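Local coordinates for putative peptide ABC-transport system periplasmic peptide-binding protein (Campylobacter jejuni, PDB 4OEV) that binds nickel(II) outside the cytoplasm of Campylobacter jejuni as the extracytoplasmic solute-binding component of an ABC-type importer, at residues D49-W54 with I65-V71; N103-S109 with I120-Y126. All coordinates share one frame; numbering follows the deposited sequence.

Contacts 1 and 2 lie in one four-stranded antiparallel sheet, with their centres about 20 Å apart. Strand 51-56 is one outermost strand, followed across the sheet by 62-67, 117-122 and 107-114. Contact 1 therefore joins one edge strand to its inner neighbour, and contact 2 does the same at the opposite edge. They come in series along the chain, each closing its own beta hairpin, and the inner strands bring the hairpins together: Ile65 CD1 packs 3.6 Å from Ile120 CD1. Each hairpin carries a classic bulge. Both contacts fall within the solute-binding family 5 range, and the two hairpins together build this sheet.

Contact 1: residues D49-W54 with I65-V71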
loop_
_atom_site.group_PDB
_atom_site.type_symbol
_atom_site.label_atom_id
_atom_site.label_comp_id
_atom_site.label_asym_id
_atom_site.label_seq_id
_atom_site.Cartn_x
_atom_site.Cartn_y
_atom_site.Cartn_z
ATOM N N ASP A 49 4.505 15.923 -14.510
ATOM C CA ASP A 49 5.634 15.056 -14.801
ATOM C C ASP A 49 5.695 14.840 -16.302
ATOM O O ASP A 49 6.207 15.694 -17.003
ATOM C CB ASP A 49 5.564 13.710 -14.043
ATOM C CG ASP A 49 6.890 12.959 -14.131
ATOM O OD1 ASP A 49 7.724 13.424 -14.973
ATOM O OD2 ASP A 49 7.105 11.943 -13.425
ATOM N N LEU A 50 5.145 13.753 -16.829
ATOM C CA LEU A 50 5.146 13.619 -18.292
ATOM C C LEU A 50 4.177 14.607 -18.894
ATOM O O LEU A 50 4.344 15.041 -20.060
ATOM C CB LEU A 50 4.790 12.204 -18.734
ATOM C CG LEU A 50 5.858 11.128 -18.524
ATOM C CD1 LEU A 50 5.290 9.753 -18.938
ATOM C CD2 LEU A 50 7.152 11.450 -19.281
ATOM N N ALA A 51 3.177 15.004 -18.121
ATOM C CA ALA A 51 2.236 16.021 -18.596
ATOM C C ALA A 51 2.663 17.411 -18.106
ATOM O O ALA A 51 2.966 17.564 -16.921
ATOM C CB ALA A 51 0.822 15.702 -18.150
ATOM N N LYS A 52 2.719 18.406 -19.014
ATOM C CA LYS A 52 3.067 19.785 -18.644
ATOM C C LYS A 52 1.958 20.525 -17.873
ATOM O O LYS A 52 2.240 21.299 -16.954
ATOM C CB LYS A 52 3.398 20.642 -19.922
ATOM C CG LYS A 52 4.588 20.180 -20.769
ATOM C CD LYS A 52 4.858 21.082 -22.021
ATOM C CE LYS A 52 6.325 20.895 -22.538
ATOM N NZ LYS A 52 6.833 21.861 -23.571
ATOM N N SER A 53 0.692 20.322 -18.279
ATOM C CA SER A 53 -0.464 20.915 -17.592
ATOM C C SER A 53 -1.767 20.223 -17.989
ATOM O O SER A 53 -1.777 19.311 -18.818
ATOM C CB SER A 53 -0.607 22.396 -17.884
ATOM O OG SER A 53 -1.169 22.615 -19.182
ATOM N N TRP A 54 -2.847 20.667 -17.354
ATOM C CA TRP A 54 -4.166 20.078 -17.545
ATOM C C TRP A 54 -5.289 21.013 -17.069
ATOM O O TRP A 54 -5.104 21.793 -16.131
ATOM C CB TRP A 54 -4.249 18.717 -16.814
ATOM C CG TRP A 54 -3.850 18.758 -15.364
ATOM C CD1 TRP A 54 -4.647 19.037 -14.290
ATOM C CD2 TRP A 54 -2.528 18.554 -14.831
ATOM N NE1 TRP A 54 -3.911 18.985 -13.122
ATOM C CE2 TRP A 54 -2.606 18.706 -13.439
ATOM C CE3 TRP A 54 -1.298 18.232 -15.402
ATOM C CZ2 TRP A 54 -1.494 18.558 -12.617
ATOM C CZ3 TRP A 54 -0.192 18.114 -14.584
ATOM C CH2 TRP A 54 -0.298 18.276 -13.215
ATOM N N ILE A 65 -5.432 17.215 -21.210
ATOM C CA ILE A 65 -4.065 17.065 -20.695
ATOM C C ILE A 65 -3.017 17.401 -21.771
ATOM O O ILE A 65 -3.090 16.873 -22.883
ATOM C CB ILE A 65 -3.810 15.671 -20.163
ATOM C CG1 ILE A 65 -4.851 15.343 -19.101
ATOM C CG2 ILE A 65 -2.392 15.570 -19.590
ATOM C CD1 ILE A 65 -4.534 14.100 -18.326
ATOM N N PHE A 66 -2.062 18.268 -21.417
ATOM C CA PHE A 66 -1.001 18.744 -22.329
ATOM C C PHE A 66 0.381 18.179 -21.932
ATOM O O PHE A 66 0.839 18.326 -20.785
ATOM C CB PHE A 66 -1.013 20.274 -22.339
ATOM C CG PHE A 66 -2.361 20.845 -22.698
ATOM C CD1 PHE A 66 -2.746 20.985 -24.026
ATOM C CD2 PHE A 66 -3.246 21.223 -21.709
ATOM C CE1 PHE A 66 -4.009 21.478 -24.350
ATOM C CE2 PHE A 66 -4.490 21.707 -22.004
ATOM C CZ PHE A 66 -4.884 21.847 -23.339
ATOM N N LEU A 67 1.020 17.505 -22.887
ATOM C CA LEU A 67 2.201 16.683 -22.610
ATOM C C LEU A 67 3.536 17.348 -22.930
ATOM O O LEU A 67 3.572 18.240 -23.778
ATOM C CB LEU A 67 2.096 15.401 -23.416
ATOM C CG LEU A 67 0.712 14.754 -23.260
ATOM C CD1 LEU A 67 0.624 13.563 -24.152
ATOM C CD2 LEU A 67 0.552 14.339 -21.763
ATOM N N ARG A 68 4.627 16.869 -22.312
ATOM C CA ARG A 68 5.973 17.306 -22.734
ATOM C C ARG A 68 6.285 16.741 -24.125
ATOM O O ARG A 68 5.851 15.629 -24.447
ATOM C CB ARG A 68 7.042 16.869 -21.726
ATOM C CG ARG A 68 6.802 17.376 -20.321
ATOM C CD ARG A 68 7.958 16.991 -19.330
ATOM N NE ARG A 68 9.298 17.388 -19.835
ATOM C CZ ARG A 68 10.272 17.923 -19.098
ATOM N NH1 ARG A 68 11.447 18.234 -19.643
ATOM N NH2 ARG A 68 10.079 18.183 -17.818
ATOM N N ASP A 69 6.965 17.506 -24.987
ATOM C CA ASP A 69 7.300 16.929 -26.288
ATOM C C ASP A 69 8.737 16.422 -26.307
ATOM O O ASP A 69 9.173 15.792 -27.267
ATOM C CB ASP A 69 7.038 17.911 -27.440
ATOM C CG ASP A 69 7.720 19.259 -27.265
ATOM O OD1 ASP A 69 8.582 19.429 -26.385
ATOM O OD2 ASP A 69 7.395 20.161 -28.067
ATOM N N ASP A 70 9.429 16.595 -25.189
ATOM C CA ASP A 70 10.866 16.315 -25.136
ATOM C C ASP A 70 11.242 15.024 -24.405
ATOM O O ASP A 70 12.363 14.883 -23.920
ATOM C CB ASP A 70 11.592 17.494 -24.476
ATOM C CG ASP A 70 11.211 17.679 -23.026
ATOM O OD1 ASP A 70 10.169 17.128 -22.586
ATOM O OD2 ASP A 70 11.975 18.376 -22.312
ATOM N N VAL A 71 10.310 14.072 -24.319
ATOM C CA VAL A 71 10.587 12.841 -23.587
ATOM C C VAL A 71 10.925 11.656 -24.488
ATOM O O VAL A 71 10.276 11.434 -25.504
ATOM C CB VAL A 71 9.386 12.467 -22.691
ATOM C CG1 VAL A 71 9.612 11.115 -22.016
ATOM C CG2 VAL A 71 9.104 13.598 -21.690
HETATM O O HOH W 1 7.243 18.288 -15.900
#
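Lys52 and Arg68 cross at about a right angle where the paired part of a beta hairpin gives way to loop, and with Phe66 they bury the most surface between the two segments. Their methylenes do the packing: Lys52 CG lies 3.6 Å from Arg68 CG, and the extended lysine chain runs on past the backbone of Leu67 and Arg68. A long aliphatic stem ending in a charge suits this solvent-facing position of Lys52. Lys52 NZ finishes 4.1 Å from Asp69 OD1, an attraction of opposite charges too long for a salt bridge.

Arg68 bonds through both its main chain and its side chain. Its backbone N-H gives an almost straight bond (177°) to Leu50 O, N to O 2.9 Å, while the bend at chi3 (53°) turns the guanidinium toward Asp70. There NE and NH1 grip the carboxylate side-on, one oxygen each, NH1 reaching OD2 at 2.7 Å; this double hold should fix the plane of the guanidinium. A water donates to Asp49 O and accepts a weak bond from Arg68 NH2.

Farther along, Lys52 and Ser53 both face Phe66, a classic beta bulge. Phe66 O takes the N-H of Ser53 (3.2 Å) and, more weakly, that of Lys52, while Phe66 N returns a bond to Ser53 O. Ser53 OG sits 3.6 Å from Phe66 CD2, a small polar neighbour for a partly exposed ring. On the buried side, the small methyl of Ala51 fits close to Ile65, CB to CG2 being 3.5 Å.

Beyond the hairpin, Phe66 stacks on His117. On the opposite face of the sheet, Ile65 packs against Val118 and Ile120 of strand 117-122, and Trp54, on the same face as Ile65, rests on Thr38 of strand 38-40 and on Leu46 and Pro48 of strand 46-48.

Contact 2: residues N103-S109 with I120-Y126; sequences NFEDIKS and ITLFKPY
Asp106 and Phe123 meet at the open end of a beta hairpin, strands 107-114 and 117-122, where a classic beta bulge sets Lys108 and Ser109 both opposite Thr121. Thr121 O accepts from both backbone nitrogens, Lys108 N at 2.7 Å and Ser109 N at 3.1 Å.

The tight part surrounds Asp106, which is buried. Its carboxylate is swung over to the other segment with CG anti to the backbone N (chi1 -176°). A short acidic side chain suits the place: OD1 receives Lys124 N on its syn lone pair, while the backbone O of Asp106 takes the N-H of Phe123. OD2 lies only 2.6 Å from Lys124 O, so the acid probably carries a proton here. Alongside, branched Ile107 meets Leu122 and Ile120, an apolar layer continued by Ile88 of helix 81-92 and Phe129 of helix 129-132.

The solvent side is more exposed, though its Lys108-Phe123 contact is itself close. Lys108 lays its extended aliphatic stem across the Phe123 ring at about a right angle, a CH-pi contact with CB 9° off the ring normal. Looser is the pairing farther on, where the hydroxyls of Ser109 and Thr121 are too distant to pair directly and share one water, 2.7 Å from Ser109 OG and 2.6 Å from Thr121 OG1.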
loop_
_atom_site.group_PDB
_atom_site.type_symbol
_atom_site.label_atom_id
_atom_site.label_comp_id
_atom_site.label_asym_id
_atom_site.label_seq_id
_atom_site.Cartn_x
_atom_site.Cartn_y
_atom_site.Cartn_z
ATOM N N ASN A 103 -9.113 2.148 -11.034
ATOM C CA ASN A 103 -8.684 3.529 -11.098
ATOM C C ASN A 103 -8.981 4.097 -12.492
ATOM O O ASN A 103 -8.873 5.331 -12.692
ATOM C CB ASN A 103 -7.186 3.719 -10.792
ATOM C CG ASN A 103 -6.836 3.334 -9.353
ATOM O OD1 ASN A 103 -7.655 2.787 -8.647
ATOM N ND2 ASN A 103 -5.634 3.671 -8.926
ATOM N N PHE A 104 -9.240 3.205 -13.449
ATOM C CA PHE A 104 -9.475 3.644 -14.855
ATOM C C PHE A 104 -10.761 3.187 -15.515
ATOM O O PHE A 104 -11.010 3.564 -16.670
ATOM C CB PHE A 104 -8.292 3.196 -15.716
ATOM C CG PHE A 104 -7.006 3.819 -15.291
ATOM C CD1 PHE A 104 -6.279 3.280 -14.227
ATOM C CD2 PHE A 104 -6.544 4.979 -15.887
ATOM C CE1 PHE A 104 -5.107 3.884 -13.791
ATOM C CE2 PHE A 104 -5.345 5.577 -15.467
ATOM C CZ PHE A 104 -4.633 5.035 -14.416
ATOM N N GLU A 105 -11.596 2.418 -14.801
ATOM C CA GLU A 105 -12.847 1.888 -15.367
ATOM C C GLU A 105 -13.814 2.988 -15.737
ATOM O O GLU A 105 -14.726 2.803 -16.553
ATOM C CB GLU A 105 -13.551 0.932 -14.380
ATOM C CG GLU A 105 -13.921 1.627 -13.048
ATOM C CD GLU A 105 -14.603 0.686 -12.061
ATOM O OE1 GLU A 105 -15.079 -0.367 -12.548
ATOM O OE2 GLU A 105 -14.578 0.947 -10.811
ATOM N N ASP A 106 -13.628 4.139 -15.118
ATOM C CA ASP A 106 -14.545 5.235 -15.281
ATOM C C ASP A 106 -14.238 6.140 -16.496
ATOM O O ASP A 106 -14.907 7.156 -16.719
ATOM C CB ASP A 106 -14.529 6.049 -14.015
ATOM C CG ASP A 106 -15.522 7.167 -14.048
ATOM O OD1 ASP A 106 -16.670 6.927 -14.489
ATOM O OD2 ASP A 106 -15.105 8.305 -13.750
ATOM N N ILE A 107 -13.265 5.741 -17.301
ATOM C CA ILE A 107 -12.909 6.495 -18.503
ATOM C C ILE A 107 -13.792 6.073 -19.656
ATOM O O ILE A 107 -13.830 4.889 -20.012
ATOM C CB ILE A 107 -11.462 6.263 -18.864
ATOM C CG1 ILE A 107 -10.608 6.852 -17.765
ATOM C CG2 ILE A 107 -11.124 6.921 -20.264
ATOM C CD1 ILE A 107 -9.283 6.312 -17.757
ATOM N N LYS A 108 -14.525 7.026 -20.224
ATOM C CA LYS A 108 -15.387 6.719 -21.338
ATOM C C LYS A 108 -14.651 6.750 -22.679
ATOM O O LYS A 108 -14.810 5.837 -23.489
ATOM C CB LYS A 108 -16.552 7.686 -21.375
ATOM C CG LYS A 108 -17.516 7.430 -22.551
ATOM C CD LYS A 108 -18.681 8.330 -22.408
ATOM C CE LYS A 108 -19.661 8.092 -23.550
ATOM N NZ LYS A 108 -20.911 8.853 -23.317
ATOM N N SER A 109 -13.841 7.791 -22.896
ATOM C CA SER A 109 -13.099 7.965 -24.136
ATOM C C SER A 109 -11.812 8.750 -23.908
ATOM O O SER A 109 -11.758 9.632 -23.025
ATOM C CB SER A 109 -13.942 8.714 -25.175
ATOM O OG SER A 109 -14.242 10.010 -24.672
ATOM N N ILE A 120 -9.608 13.465 -22.269
ATOM C CA ILE A 120 -10.142 12.281 -21.606
ATOM C C ILE A 120 -11.521 12.626 -21.115
ATOM O O ILE A 120 -11.712 13.623 -20.429
ATOM C CB ILE A 120 -9.246 11.838 -20.418
ATOM C CG1 ILE A 120 -7.817 11.633 -20.884
ATOM C CG2 ILE A 120 -9.815 10.557 -19.744
ATOM C CD1 ILE A 120 -6.793 11.661 -19.741
ATOM N N THR A 121 -12.499 11.812 -21.493
ATOM C CA THR A 121 -13.847 12.015 -21.012
ATOM C C THR A 121 -14.285 10.831 -20.128
ATOM O O THR A 121 -14.053 9.650 -20.427
ATOM C CB THR A 121 -14.866 12.216 -22.182
ATOM O OG1 THR A 121 -14.551 13.427 -22.881
ATOM C CG2 THR A 121 -16.274 12.312 -21.642
ATOM N N LEU A 122 -14.926 11.183 -19.034
ATOM C CA LEU A 122 -15.303 10.190 -18.021
ATOM C C LEU A 122 -16.808 9.981 -18.004
ATOM O O LEU A 122 -17.560 10.875 -18.362
ATOM C CB LEU A 122 -14.847 10.629 -16.653
ATOM C CG LEU A 122 -13.388 10.930 -16.327
ATOM C CD1 LEU A 122 -13.343 11.336 -14.854
ATOM C CD2 LEU A 122 -12.564 9.690 -16.611
ATOM N N PHE A 123 -17.256 8.824 -17.523
ATOM C CA PHE A 123 -18.701 8.592 -17.378
ATOM C C PHE A 123 -19.291 9.442 -16.239
ATOM O O PHE A 123 -20.397 9.982 -16.339
ATOM C CB PHE A 123 -18.988 7.118 -17.090
ATOM C CG PHE A 123 -18.677 6.188 -18.219
ATOM C CD1 PHE A 123 -19.493 6.128 -19.331
ATOM C CD2 PHE A 123 -17.585 5.337 -18.142
ATOM C CE1 PHE A 123 -19.216 5.254 -20.352
ATOM C CE2 PHE A 123 -17.296 4.468 -19.173
ATOM C CZ PHE A 123 -18.115 4.428 -20.275
ATOM N N LYS A 124 -18.568 9.484 -15.124
ATOM C CA LYS A 124 -18.982 10.221 -13.942
ATOM C C LYS A 124 -17.715 10.815 -13.316
ATOM O O LYS A 124 -16.610 10.386 -13.641
ATOM C CB LYS A 124 -19.756 9.301 -12.983
ATOM C CG LYS A 124 -19.133 7.962 -12.772
ATOM C CD LYS A 124 -20.106 6.983 -12.143
ATOM C CE LYS A 124 -20.142 5.683 -12.937
ATOM N NZ LYS A 124 -20.399 4.478 -12.060
ATOM N N PRO A 125 -17.857 11.804 -12.419
ATOM C CA PRO A 125 -16.618 12.419 -11.904
ATOM C C PRO A 125 -15.762 11.404 -11.145
ATOM O O PRO A 125 -16.321 10.492 -10.534
ATOM C CB PRO A 125 -17.132 13.519 -10.954
ATOM C CG PRO A 125 -18.605 13.720 -11.330
ATOM C CD PRO A 125 -19.073 12.389 -11.817
ATOM N N TYR A 126 -14.436 11.574 -11.177
ATOM C CA TYR A 126 -13.512 10.742 -10.415
ATOM C C TYR A 126 -12.351 11.633 -10.062
ATOM O O TYR A 126 -11.338 11.638 -10.761
ATOM C CB TYR A 126 -13.054 9.508 -11.221
ATOM C CG TYR A 126 -12.201 8.545 -10.431
ATOM C CD1 TYR A 126 -12.678 7.942 -9.247
ATOM C CD2 TYR A 126 -10.917 8.234 -10.856
ATOM C CE1 TYR A 126 -11.866 7.093 -8.519
ATOM C CE2 TYR A 126 -10.130 7.392 -10.167
ATOM C CZ TYR A 126 -10.599 6.799 -8.989
ATOM O OH TYR A 126 -9.772 5.956 -8.294
HETATM O O HOH W 2 -12.878 12.394 -24.544
#